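Local coordinates for alkylpurine DNA glycosylase AlkC (Pseudomonas fluorescens, PDB 5VHV), which excises alkylated purine bases from damaged DNA without flipping the nucleotide, the opening step of base excision repair, at residues A[190-202]-A[221-233]. Sequence-based numbering, arbitrary orientation.
Sequences RKSVANHLNDITK and HTAWIARHALRSL. With nucleotides of chain C.
The guanidinium of Arg-190 lies flat on the imidazole of His-221, the planes 5° apart and Arg-190 CZ 3.4 Å from His-221 ND1; NH1 of the arginine is also bonded to the Asp-184 carbonyl. Arg-190 O lies at the edge of the Trp-224 indole, 3.7 Å from Trp-224 CZ3, while His-228 of its own helix covers one ring face. The third flat group, the guanidinium of Arg-231, carries the Asn-198 amide on one face, planes 28° apart, and takes Asn-195 OD1 near its edge. Asn-195 OD1 receives a hydrogen bond from Arg-231 NH1 (2.9 Å) and a weak one from NH2. A further bond, from Arg-231 NH1 to His-228 O at 3.0 Å, ties the arginine back to the last turn of the preceding helix, 220-229.

Between these polar ends helices 187-201 and 220-229 pack knobs-into-holes at -36°, consistent with the HEAT-like helical architecture of the DNA_alkylation family: Ala-194 sits among Trp-224, Ile-225, His-228 and Ala-229, and Ile-225 among Arg-190, Val-193, Ala-194 and Leu-197. Small residues bring the backbones close enough for a CA-H...O contact from Ala-229 CA to Ala-194 O.

Asn-198 turns its side chain away from its backbone N, toward helix 231-235, and its amide is used at both ends. Asn-198 OD1 accepts from Ser-232 OG on a lone pair at 2.7 Å; Asn-198 ND2 donates to OP1 of DA6 of chain C at 2.9 Å. Lys-202 NZ grips the same OP1 at 2.8 Å. A water joins Thr-201 OG1, Ala-229 O and Leu-233 N where the second helix breaks. Ser-232, a second-shell residue, probably sets the amide so that Asn-198 ND2 points to the phosphate, whose charge the lysine probably offsets: Asn-198 and Lys-202 bind the DNA backbone, with helix 231-235 supporting the amide.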
ATOM      1  N   ARG A 190      -3.243  -5.204 -10.927  1.00 15.66           N
ATOM      2  CA  ARG A 190      -1.997  -5.915 -10.657  1.00 16.92           C
ATOM      3  C   ARG A 190      -1.303  -5.361  -9.427  1.00 16.94           C
ATOM      4  O   ARG A 190      -0.756  -6.127  -8.627  1.00 14.43           O
ATOM      5  CB  ARG A 190      -1.055  -5.862 -11.863  1.00 19.92           C
ATOM      6  CG  ARG A 190      -1.609  -6.586 -13.073  1.00 18.39           C
ATOM      7  CD  ARG A 190      -0.559  -6.881 -14.142  1.00 17.96           C
ATOM      8  NE  ARG A 190       0.041  -5.677 -14.715  1.00 21.44           N
ATOM      9  CZ  ARG A 190      -0.484  -4.966 -15.704  1.00 25.00           C
ATOM     10  NH1 ARG A 190      -1.645  -5.319 -16.240  1.00 24.16           N
ATOM     11  NH2 ARG A 190       0.163  -3.897 -16.175  1.00 27.48           N
ATOM     12  N   LYS A 191      -1.316  -4.036  -9.254  1.00 14.50           N
ATOM     13  CA  LYS A 191      -0.726  -3.439  -8.057  1.00 17.87           C
ATOM     14  C   LYS A 191      -1.346  -4.016  -6.796  1.00 17.99           C
ATOM     15  O   LYS A 191      -0.642  -4.331  -5.828  1.00 14.64           O
ATOM     16  CB  LYS A 191      -0.923  -1.925  -8.066  1.00 15.44           C
ATOM     17  CG  LYS A 191      -0.124  -1.179  -9.104  1.00 19.25           C
ATOM     18  CD  LYS A 191      -0.490   0.302  -9.050  1.00 18.56           C
ATOM     19  CE  LYS A 191       0.449   1.136  -9.931  1.00 28.69           C
ATOM     20  NZ  LYS A 191      -0.049   2.542 -10.040  1.00 30.92           N
ATOM     21  N   SER A 192      -2.679  -4.112  -6.779  1.00 13.47           N
ATOM     22  CA  SER A 192      -3.403  -4.613  -5.623  1.00 14.12           C
ATOM     23  C   SER A 192      -3.092  -6.085  -5.354  1.00 14.56           C
ATOM     24  O   SER A 192      -2.892  -6.475  -4.200  1.00 14.74           O
ATOM     25  CB  SER A 192      -4.907  -4.394  -5.836  1.00 16.30           C
ATOM     26  OG  SER A 192      -5.625  -4.953  -4.760  1.00 15.78           O
ATOM     27  N   VAL A 193      -3.031  -6.918  -6.393  1.00 14.10           N
ATOM     28  CA  VAL A 193      -2.699  -8.322  -6.170  1.00 15.86           C
ATOM     29  C   VAL A 193      -1.324  -8.420  -5.520  1.00 15.62           C
ATOM     30  O   VAL A 193      -1.109  -9.177  -4.558  1.00 15.01           O
ATOM     31  CB  VAL A 193      -2.753  -9.116  -7.492  1.00 13.07           C
ATOM     32  CG1 VAL A 193      -2.331 -10.576  -7.265  1.00 15.37           C
ATOM     33  CG2 VAL A 193      -4.139  -9.066  -8.095  1.00 18.30           C
ATOM     34  N   ALA A 194      -0.373  -7.658  -6.045  1.00 14.34           N
ATOM     35  CA  ALA A 194       0.990  -7.700  -5.527  1.00 17.29           C
ATOM     36  C   ALA A 194       1.023  -7.237  -4.085  1.00 15.88           C
ATOM     37  O   ALA A 194       1.726  -7.824  -3.257  1.00 15.23           O
ATOM     38  CB  ALA A 194       1.926  -6.840  -6.381  1.00 17.64           C
ATOM     39  N   ASN A 195       0.285  -6.173  -3.768  1.00 14.62           N
ATOM     40  CA  ASN A 195       0.302  -5.655  -2.402  1.00 13.56           C
ATOM     41  C   ASN A 195      -0.401  -6.596  -1.425  1.00 15.83           C
ATOM     42  O   ASN A 195       0.028  -6.733  -0.272  1.00 14.73           O
ATOM     43  CB  ASN A 195      -0.304  -4.253  -2.368  1.00 15.87           C
ATOM     44  CG  ASN A 195       0.619  -3.218  -3.022  1.00 14.73           C
ATOM     45  OD1 ASN A 195       1.862  -3.386  -3.074  1.00 14.67           O
ATOM     46  ND2 ASN A 195       0.031  -2.161  -3.538  1.00 16.18           N
ATOM     47  N   HIS A 196      -1.499  -7.221  -1.848  1.00 13.81           N
ATOM     48  CA  HIS A 196      -2.150  -8.239  -1.023  1.00 15.57           C
ATOM     49  C   HIS A 196      -1.186  -9.396  -0.745  1.00 17.21           C
ATOM     50  O   HIS A 196      -1.015  -9.820   0.401  1.00 14.90           O
ATOM     51  CB  HIS A 196      -3.428  -8.693  -1.736  1.00 14.87           C
ATOM     52  CG  HIS A 196      -4.330  -9.586  -0.939  1.00 13.79           C
ATOM     53  ND1 HIS A 196      -5.704  -9.476  -0.999  1.00 14.96           N
ATOM     54  CD2 HIS A 196      -4.077 -10.638  -0.126  1.00 15.56           C
ATOM     55  CE1 HIS A 196      -6.256 -10.418  -0.257  1.00 15.67           C
ATOM     56  NE2 HIS A 196      -5.291 -11.125   0.302  1.00 15.33           N
ATOM     57  N   LEU A 197      -0.492  -9.876  -1.775  1.00 13.97           N
ATOM     58  CA  LEU A 197       0.474 -10.950  -1.562  1.00 15.57           C
ATOM     59  C   LEU A 197       1.620 -10.519  -0.641  1.00 17.21           C
ATOM     60  O   LEU A 197       2.029 -11.281   0.235  1.00 15.88           O
ATOM     61  CB  LEU A 197       1.010 -11.433  -2.909  1.00 13.55           C
ATOM     62  CG  LEU A 197       0.012 -12.274  -3.714  1.00 17.61           C
ATOM     63  CD1 LEU A 197       0.482 -12.378  -5.158  1.00 15.98           C
ATOM     64  CD2 LEU A 197      -0.160 -13.648  -3.122  1.00 18.49           C
ATOM     65  N   ASN A 198       2.156  -9.311  -0.823  1.00 16.43           N
ATOM     66  CA  ASN A 198       3.181  -8.817   0.094  1.00 12.81           C
ATOM     67  C   ASN A 198       2.668  -8.786   1.536  1.00 15.46           C
ATOM     68  O   ASN A 198       3.384  -9.185   2.462  1.00 15.66           O
ATOM     69  CB  ASN A 198       3.664  -7.436  -0.376  1.00 13.26           C
ATOM     70  CG  ASN A 198       4.738  -6.863   0.504  1.00 19.18           C
ATOM     71  OD1 ASN A 198       5.795  -7.467   0.690  1.00 17.75           O
ATOM     72  ND2 ASN A 198       4.493  -5.677   1.025  1.00 16.43           N
ATOM     73  N   ASP A 199       1.428  -8.338   1.756  1.00 14.26           N
ATOM     74  CA  ASP A 199       0.824  -8.460   3.091  1.00 14.04           C
ATOM     75  C   ASP A 199       0.940  -9.889   3.631  1.00 14.88           C
ATOM     76  O   ASP A 199       1.250 -10.106   4.805  1.00 16.66           O
ATOM     77  CB  ASP A 199      -0.670  -8.099   3.079  1.00 16.02           C
ATOM     78  CG  ASP A 199      -0.975  -6.617   2.915  1.00 16.23           C
ATOM     79  OD1 ASP A 199      -0.090  -5.742   2.819  1.00 15.70           O
ATOM     80  OD2 ASP A 199      -2.194  -6.344   2.904  1.00 15.37           O
ATOM     81  N   ILE A 200       0.595 -10.875   2.805  1.00 14.83           N
ATOM     82  CA  ILE A 200       0.605 -12.261   3.267  1.00 14.67           C
ATOM     83  C   ILE A 200       2.007 -12.670   3.663  1.00 16.03           C
ATOM     84  O   ILE A 200       2.186 -13.451   4.609  1.00 18.30           O
ATOM     85  CB  ILE A 200       0.037 -13.208   2.194  1.00 14.91           C
ATOM     86  CG1 ILE A 200      -1.412 -12.824   1.859  1.00 15.43           C
ATOM     87  CG2 ILE A 200       0.094 -14.665   2.653  1.00 19.00           C
ATOM     88  CD1 ILE A 200      -1.983 -13.606   0.688  1.00 20.18           C
ATOM     89  N   THR A 201       3.024 -12.149   2.969  1.00 16.19           N
ATOM     90  CA  THR A 201       4.373 -12.589   3.281  1.00 14.50           C
ATOM     91  C   THR A 201       4.774 -12.194   4.691  1.00 19.49           C
ATOM     92  O   THR A 201       5.736 -12.766   5.221  1.00 19.47           O
ATOM     93  CB  THR A 201       5.447 -12.066   2.299  1.00 16.19           C
ATOM     94  OG1 THR A 201       5.629 -10.649   2.420  1.00 16.76           O
ATOM     95  CG2 THR A 201       5.159 -12.447   0.860  1.00 19.30           C
ATOM     96  N   LYS A 202       4.072 -11.230   5.307  1.00 17.81           N
ATOM     97  CA  LYS A 202       4.417 -10.833   6.671  1.00 15.77           C
ATOM     98  C   LYS A 202       4.075 -11.929   7.672  1.00 21.57           C
ATOM     99  O   LYS A 202       4.676 -11.991   8.749  1.00 21.72           O
ATOM    100  CB  LYS A 202       3.700  -9.537   7.067  1.00 17.01           C
ATOM    101  CG  LYS A 202       3.934  -8.353   6.082  1.00 24.43           C
ATOM    102  CD  LYS A 202       5.372  -8.219   5.611  1.00 38.89           C
ATOM    103  CE  LYS A 202       5.535  -7.040   4.636  1.00 30.27           C
ATOM    104  NZ  LYS A 202       5.127  -5.762   5.290  1.00 25.33           N
ATOM    105  N   HIS A 221       2.874  -9.793 -17.082  1.00 28.00           N
ATOM    106  CA  HIS A 221       1.997  -9.280 -16.031  1.00 28.74           C
ATOM    107  C   HIS A 221       2.189 -10.062 -14.741  1.00 29.71           C
ATOM    108  O   HIS A 221       2.300  -9.482 -13.656  1.00 23.24           O
ATOM    109  CB  HIS A 221       0.540  -9.355 -16.483  1.00 28.58           C
ATOM    110  CG  HIS A 221       0.194  -8.384 -17.563  1.00 31.58           C
ATOM    111  ND1 HIS A 221       0.950  -7.261 -17.821  1.00 35.57           N
ATOM    112  CD2 HIS A 221      -0.829  -8.365 -18.453  1.00 31.16           C
ATOM    113  CE1 HIS A 221       0.412  -6.595 -18.826  1.00 31.31           C
ATOM    114  NE2 HIS A 221      -0.670  -7.241 -19.223  1.00 35.15           N
ATOM    115  N   THR A 222       2.235 -11.389 -14.851  1.00 26.10           N
ATOM    116  CA  THR A 222       2.429 -12.243 -13.688  1.00 21.66           C
ATOM    117  C   THR A 222       3.829 -12.062 -13.106  1.00 23.97           C
ATOM    118  O   THR A 222       3.995 -12.008 -11.883  1.00 23.97           O
ATOM    119  CB  THR A 222       2.164 -13.700 -14.097  1.00 29.38           C
ATOM    120  OG1 THR A 222       0.891 -13.787 -14.760  1.00 27.25           O
ATOM    121  CG2 THR A 222       2.177 -14.630 -12.876  1.00 26.63           C
ATOM    122  N   ALA A 223       4.849 -11.955 -13.967  1.00 22.08           N
ATOM    123  CA  ALA A 223       6.207 -11.692 -13.486  1.00 22.46           C
ATOM    124  C   ALA A 223       6.270 -10.390 -12.687  1.00 25.44           C
ATOM    125  O   ALA A 223       6.933 -10.318 -11.646  1.00 24.22           O
ATOM    126  CB  ALA A 223       7.189 -11.633 -14.654  1.00 29.09           C
ATOM    127  N   TRP A 224       5.597  -9.344 -13.170  1.00 23.42           N
ATOM    128  CA  TRP A 224       5.616  -8.068 -12.462  1.00 25.74           C
ATOM    129  C   TRP A 224       4.955  -8.199 -11.098  1.00 20.19           C
ATOM    130  O   TRP A 224       5.490  -7.720 -10.079  1.00 19.73           O
ATOM    131  CB  TRP A 224       4.913  -6.991 -13.293  1.00 24.02           C
ATOM    132  CG  TRP A 224       4.990  -5.613 -12.684  1.00 22.31           C
ATOM    133  CD1 TRP A 224       5.896  -4.627 -12.989  1.00 27.70           C
ATOM    134  CD2 TRP A 224       4.127  -5.059 -11.669  1.00 20.39           C
ATOM    135  NE1 TRP A 224       5.650  -3.504 -12.226  1.00 25.01           N
ATOM    136  CE2 TRP A 224       4.575  -3.746 -11.406  1.00 25.11           C
ATOM    137  CE3 TRP A 224       3.023  -5.546 -10.965  1.00 19.31           C
ATOM    138  CZ2 TRP A 224       3.941  -2.912 -10.471  1.00 22.88           C
ATOM    139  CZ3 TRP A 224       2.408  -4.722 -10.012  1.00 21.21           C
ATOM    140  CH2 TRP A 224       2.870  -3.424  -9.780  1.00 23.68           C
ATOM    141  N   ILE A 225       3.806  -8.877 -11.049  1.00 21.21           N
ATOM    142  CA  ILE A 225       3.149  -9.116  -9.765  1.00 19.78           C
ATOM    143  C   ILE A 225       4.088  -9.861  -8.829  1.00 19.44           C
ATOM    144  O   ILE A 225       4.207  -9.525  -7.644  1.00 18.35           O
ATOM    145  CB  ILE A 225       1.828  -9.888  -9.965  1.00 19.38           C
ATOM    146  CG1 ILE A 225       0.791  -9.004 -10.684  1.00 21.26           C
ATOM    147  CG2 ILE A 225       1.277 -10.354  -8.633  1.00 18.50           C
ATOM    148  CD1 ILE A 225      -0.520  -9.715 -10.996  1.00 20.01           C
ATOM    149  N   ALA A 226       4.771 -10.887  -9.347  1.00 20.07           N
ATOM    150  CA  ALA A 226       5.667 -11.672  -8.508  1.00 19.59           C
ATOM    151  C   ALA A 226       6.763 -10.806  -7.904  1.00 19.84           C
ATOM    152  O   ALA A 226       7.053 -10.905  -6.705  1.00 20.22           O
ATOM    153  CB  ALA A 226       6.277 -12.815  -9.313  1.00 23.58           C
ATOM    154  N   ARG A 227       7.394  -9.955  -8.717  1.00 20.92           N
ATOM    155  CA  ARG A 227       8.492  -9.146  -8.197  1.00 21.36           C
ATOM    156  C   ARG A 227       8.017  -8.210  -7.090  1.00 22.58           C
ATOM    157  O   ARG A 227       8.724  -8.002  -6.101  1.00 20.37           O
ATOM    158  CB  ARG A 227       9.165  -8.337  -9.309  1.00 25.40           C
ATOM    159  CG  ARG A 227      10.314  -7.465  -8.745  1.00 41.83           C
ATOM    160  CD  ARG A 227      11.258  -6.891  -9.795  1.00 67.00           C
ATOM    161  NE  ARG A 227      11.921  -7.911 -10.610  1.00 78.20           N
ATOM    162  CZ  ARG A 227      13.109  -8.462 -10.352  1.00 66.52           C
ATOM    163  NH1 ARG A 227      13.817  -8.131  -9.280  1.00 50.87           N
ATOM    164  NH2 ARG A 227      13.596  -9.365 -11.186  1.00 58.48           N
ATOM    165  N   HIS A 228       6.832  -7.618  -7.242  1.00 18.57           N
ATOM    166  CA  HIS A 228       6.364  -6.673  -6.237  1.00 18.20           C
ATOM    167  C   HIS A 228       5.708  -7.364  -5.047  1.00 13.98           C
ATOM    168  O   HIS A 228       5.773  -6.841  -3.937  1.00 18.71           O
ATOM    169  CB  HIS A 228       5.458  -5.657  -6.923  1.00 20.06           C
ATOM    170  CG  HIS A 228       6.226  -4.797  -7.871  1.00 25.08           C
ATOM    171  ND1 HIS A 228       6.813  -3.611  -7.485  1.00 37.89           N
ATOM    172  CD2 HIS A 228       6.597  -5.003  -9.156  1.00 30.24           C
ATOM    173  CE1 HIS A 228       7.467  -3.094  -8.512  1.00 40.80           C
ATOM    174  NE2 HIS A 228       7.358  -3.923  -9.535  1.00 37.44           N
ATOM    175  N   ALA A 229       5.140  -8.551  -5.255  1.00 14.65           N
ATOM    176  CA  ALA A 229       4.622  -9.360  -4.160  1.00 17.75           C
ATOM    177  C   ALA A 229       5.743  -9.782  -3.226  1.00 14.45           C
ATOM    178  O   ALA A 229       5.562  -9.844  -2.007  1.00 17.56           O
ATOM    179  CB  ALA A 229       3.938 -10.608  -4.725  1.00 16.30           C
ATOM    180  N   LEU A 230       6.895 -10.127  -3.798  1.00 13.58           N
ATOM    181  CA  LEU A 230       8.013 -10.689  -3.065  1.00 14.72           C
ATOM    182  C   LEU A 230       8.987  -9.628  -2.578  1.00 18.42           C
ATOM    183  O   LEU A 230      10.040  -9.975  -2.034  1.00 16.71           O
ATOM    184  CB  LEU A 230       8.757 -11.691  -3.942  1.00 18.00           C
ATOM    185  CG  LEU A 230       7.989 -12.973  -4.306  1.00 19.32           C
ATOM    186  CD1 LEU A 230       8.696 -13.775  -5.387  1.00 24.27           C
ATOM    187  CD2 LEU A 230       7.776 -13.816  -3.063  1.00 21.55           C
ATOM    188  N   ARG A 231       8.640  -8.351  -2.704  1.00 18.53           N
ATOM    189  CA  ARG A 231       9.631  -7.298  -2.473  1.00 14.92           C
ATOM    190  C   ARG A 231      10.177  -7.305  -1.053  1.00 17.25           C
ATOM    191  O   ARG A 231      11.354  -6.979  -0.852  1.00 16.28           O
ATOM    192  CB  ARG A 231       9.030  -5.942  -2.815  1.00 13.46           C
ATOM    193  CG  ARG A 231       7.899  -5.445  -1.882  1.00 13.98           C
ATOM    194  CD  ARG A 231       7.295  -4.220  -2.529  1.00 20.61           C
ATOM    195  NE  ARG A 231       6.330  -3.483  -1.731  1.00 15.58           N
ATOM    196  CZ  ARG A 231       5.011  -3.637  -1.789  1.00 15.21           C
ATOM    197  NH1 ARG A 231       4.470  -4.565  -2.551  1.00 14.83           N
ATOM    198  NH2 ARG A 231       4.232  -2.828  -1.089  1.00 15.80           N
ATOM    199  N   SER A 232       9.356  -7.645  -0.053  1.00 16.14           N
ATOM    200  CA  SER A 232       9.860  -7.673   1.315  1.00 16.20           C
ATOM    201  C   SER A 232      10.776  -8.872   1.519  1.00 14.48           C
ATOM    202  O   SER A 232      11.857  -8.753   2.106  1.00 17.54           O
ATOM    203  CB  SER A 232       8.692  -7.690   2.315  1.00 16.79           C
ATOM    204  OG  SER A 232       7.874  -6.535   2.165  1.00 16.64           O
ATOM    205  N   LEU A 233      10.387 -10.034   0.997  1.00 16.09           N
ATOM    206  CA  LEU A 233      11.244 -11.209   1.136  1.00 18.16           C
ATOM    207  C   LEU A 233      12.559 -11.033   0.384  1.00 17.22           C
ATOM    208  O   LEU A 233      13.601 -11.510   0.847  1.00 17.51           O
ATOM    209  CB  LEU A 233      10.513 -12.459   0.649  1.00 15.20           C
ATOM    210  CG  LEU A 233       9.249 -12.829   1.445  1.00 16.81           C
ATOM    211  CD1 LEU A 233       8.595 -14.111   0.913  1.00 17.20           C
ATOM    212  CD2 LEU A 233       9.566 -12.997   2.918  1.00 21.96           C
TER
ATOM    213  P    DA C   6       5.674  -2.588   3.597  1.00 17.88           P
ATOM    214  OP1  DA C   6       5.210  -3.960   3.213  1.00 21.13           O
ATOM    215  OP2  DA C   6       6.949  -2.043   3.094  1.00 17.48           O
ATOM    216  O5'  DA C   6       4.586  -1.486   3.261  1.00 17.10           O
ATOM    217  C5'  DA C   6       3.196  -1.784   3.408  1.00 18.32           C
ATOM    218  C4'  DA C   6       2.378  -0.531   3.221  1.00 17.80           C
ATOM    219  O4'  DA C   6       2.701   0.413   4.271  1.00 18.92           O
ATOM    220  C3'  DA C   6       2.639   0.211   1.886  1.00 18.36           C
ATOM    221  O3'  DA C   6       1.449   0.298   1.103  1.00 18.47           O
ATOM    222  C2'  DA C   6       3.107   1.585   2.310  1.00 20.04           C
ATOM    223  C1'  DA C   6       2.576   1.696   3.717  1.00 19.08           C
ATOM    224  N9   DA C   6       3.276   2.688   4.512  1.00 19.63           N
ATOM    225  C8   DA C   6       4.627   2.847   4.649  1.00 20.65           C
ATOM    226  N7   DA C   6       4.961   3.879   5.384  1.00 23.58           N
ATOM    227  C5   DA C   6       3.746   4.450   5.714  1.00 18.52           C
ATOM    228  C6   DA C   6       3.405   5.589   6.458  1.00 15.31           C
ATOM    229  N6   DA C   6       4.316   6.394   7.041  1.00 20.56           N
ATOM    230  N1   DA C   6       2.089   5.864   6.618  1.00 18.15           N
ATOM    231  C2   DA C   6       1.187   5.061   6.041  1.00 22.05           C
ATOM    232  N3   DA C   6       1.394   3.973   5.300  1.00 18.47           N
ATOM    233  C4   DA C   6       2.703   3.721   5.178  1.00 18.11           C
TER
HETATM  234  O   HOH W   1       7.430  -9.950   0.121  1.00 17.05           O